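Local coordinates for mandalate racemase/muconate lactonizing enzyme (Unidentified, PDB 4E4U) that belongs to the mandelate racemase/muconate lactonizing branch of the enolase superfamily and probably catalyses a metal-assisted reaction that begins with proton abstraction from a carboxylate substrate, at the interface of chains A and B. Numbering follows the deposited sequence. Chains: chain A/B, Mandalate racemase/muconate lactonizing enzyme.

The interface of chains A and B. Residues chain A 45, 48-49, 52-53; chain B 52-53, 56.
B:Ile53 pushes its side chain between A:Phe45 on one flank and A:Ile53 and A:Ala49 on the other, and its two branches divide the work. The CG2 methyl sits over one face of the A:Phe45 ring, 3.8 Å from the centroid, a CH-pi contact displaced toward the CE1 rim. The longer branch heads for the two-fold axis, where its terminal CD1 meets CD1 of A:Ile53 at 3.6 Å, the two side chains running at about a right angle to each other. This split follows from the first torsion: CG1 lies anti to the carbonyl carbon (chi1 -73°), which places CG2 anti to the backbone N and turns it toward the phenyl ring. A:Ala49 lays its CB methyl 3.9 Å from CA of B:Ile53; so small a side chain probably allows the two helices to run close here.

One residue earlier in the helix, the prolines meet across the same axis. CG of A:Pro52 is 3.5 Å from CG of B:Pro52, and the rings slide past each other in opposite directions. B:Pro52 also turns CB toward the backbone O of A:Lys48, a looser contact.

The patch is thus largely apolar, built from helix 47-61 of each chain packed against its copy, with A:Phe45 contributed by the loop just ahead of the helix. Two-fold symmetry repeats the Phe45–Ile53, Ala49–Ile53, Lys48–Pro52 and Asp56–Phe45 contacts with the chains exchanged, while the Pro52 and Ile53 pairs map onto themselves. The deposited assembly contains eight copies; this helix pair plausibly belongs to one of its dimer contacts, although the structure alone does not establish the oligomer in solution.

Beyond B:Ile53 along the helix, B:Asp56 brings its carboxylate to the backbone of A:Phe45. With CG anti to the backbone N (chi1 -171°), the group reaches toward the loop, and its OD2 stops 3.5 Å from CA of A:Phe45.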
ATOM      1  N   PHE A  45      30.518  24.112   6.779  1.00 12.09           N
ATOM      2  CA  PHE A  45      31.313  25.337   6.752  1.00 12.51           C
ATOM      3  C   PHE A  45      32.592  25.101   7.528  1.00 13.32           C
ATOM      4  O   PHE A  45      32.611  24.284   8.451  1.00 13.70           O
ATOM      5  CB  PHE A  45      30.553  26.504   7.394  1.00 11.97           C
ATOM      6  CG  PHE A  45      29.126  26.600   6.958  1.00 11.14           C
ATOM      7  CD1 PHE A  45      28.811  26.855   5.629  1.00 11.77           C
ATOM      8  CD2 PHE A  45      28.093  26.424   7.868  1.00 12.09           C
ATOM      9  CE1 PHE A  45      27.483  26.932   5.217  1.00 11.69           C
ATOM     10  CE2 PHE A  45      26.767  26.496   7.460  1.00 12.56           C
ATOM     11  CZ  PHE A  45      26.461  26.753   6.129  1.00 11.83           C
ATOM     12  N   LYS A  48      36.599  28.724  10.564  1.00 17.34           N
ATOM     13  CA  LYS A  48      36.506  30.180  10.713  1.00 18.74           C
ATOM     14  C   LYS A  48      35.055  30.642  10.843  1.00 18.01           C
ATOM     15  O   LYS A  48      34.754  31.633  11.510  1.00 19.51           O
ATOM     16  CB  LYS A  48      37.173  30.877   9.530  1.00 22.00           C
ATOM     17  CG  LYS A  48      37.509  32.335   9.754  1.00 27.20           C
ATOM     18  CD  LYS A  48      38.696  32.742   8.889  1.00 30.20           C
ATOM     19  CE  LYS A  48      39.620  31.547   8.645  1.00 32.06           C
ATOM     20  NZ  LYS A  48      41.062  31.914   8.566  1.00 33.54           N
ATOM     21  N   ALA A  49      34.149  29.922  10.201  1.00 15.87           N
ATOM     22  CA  ALA A  49      32.731  30.203  10.343  1.00 15.16           C
ATOM     23  C   ALA A  49      32.160  29.520  11.583  1.00 14.13           C
ATOM     24  O   ALA A  49      31.259  30.054  12.229  1.00 14.37           O
ATOM     25  CB  ALA A  49      31.979  29.761   9.100  1.00 15.98           C
ATOM     26  N   PRO A  52      32.177  31.676  15.221  1.00 14.55           N
ATOM     27  CA  PRO A  52      31.065  32.584  15.533  1.00 14.82           C
ATOM     28  C   PRO A  52      29.690  31.907  15.525  1.00 13.62           C
ATOM     29  O   PRO A  52      28.795  32.367  16.234  1.00 14.27           O
ATOM     30  CB  PRO A  52      31.155  33.655  14.436  1.00 16.49           C
ATOM     31  CG  PRO A  52      31.958  33.034  13.352  1.00 17.61           C
ATOM     32  CD  PRO A  52      32.922  32.118  14.028  1.00 16.00           C
ATOM     33  N   ILE A  53      29.515  30.832  14.761  1.00 12.56           N
ATOM     34  CA  ILE A  53      28.260  30.087  14.829  1.00 12.14           C
ATOM     35  C   ILE A  53      28.037  29.559  16.250  1.00 11.79           C
ATOM     36  O   ILE A  53      26.948  29.704  16.827  1.00 12.40           O
ATOM     37  CB  ILE A  53      28.266  28.897  13.854  1.00 12.31           C
ATOM     38  CG1 ILE A  53      28.130  29.388  12.410  1.00 13.05           C
ATOM     39  CG2 ILE A  53      27.134  27.932  14.173  1.00 13.21           C
ATOM     40  CD1 ILE A  53      28.326  28.293  11.392  1.00 13.91           C
TER
ATOM     41  N   PRO B  52      30.714  35.496   8.193  1.00 14.55           N
ATOM     42  CA  PRO B  52      31.803  34.564   7.872  1.00 14.82           C
ATOM     43  C   PRO B  52      31.335  33.271   7.194  1.00 13.62           C
ATOM     44  O   PRO B  52      32.107  32.681   6.439  1.00 14.27           O
ATOM     45  CB  PRO B  52      32.437  34.265   9.239  1.00 16.49           C
ATOM     46  CG  PRO B  52      31.403  34.639  10.237  1.00 17.61           C
ATOM     47  CD  PRO B  52      30.648  35.778   9.638  1.00 16.00           C
ATOM     48  N   ILE B  53      30.099  32.839   7.433  1.00 12.56           N
ATOM     49  CA  ILE B  53      29.577  31.687   6.703  1.00 12.14           C
ATOM     50  C   ILE B  53      29.574  31.973   5.199  1.00 11.79           C
ATOM     51  O   ILE B  53      30.031  31.153   4.386  1.00 12.40           O
ATOM     52  CB  ILE B  53      28.143  31.351   7.147  1.00 12.31           C
ATOM     53  CG1 ILE B  53      28.148  30.720   8.542  1.00 13.05           C
ATOM     54  CG2 ILE B  53      27.481  30.401   6.160  1.00 13.21           C
ATOM     55  CD1 ILE B  53      26.765  30.547   9.118  1.00 13.91           C
ATOM     56  N   ASP B  56      32.932  31.917   3.649  1.00 13.60           N
ATOM     57  CA  ASP B  56      33.438  30.558   3.547  1.00 13.67           C
ATOM     58  C   ASP B  56      32.872  29.830   2.328  1.00 12.77           C
ATOM     59  O   ASP B  56      33.613  29.208   1.563  1.00 13.75           O
ATOM     60  CB  ASP B  56      33.111  29.787   4.825  1.00 14.86           C
ATOM     61  CG  ASP B  56      33.794  28.439   4.882  1.00 16.72           C
ATOM     62  OD1 ASP B  56      35.015  28.413   5.153  1.00 18.72           O
ATOM     63  OD2 ASP B  56      33.118  27.411   4.665  1.00 17.49           O
TER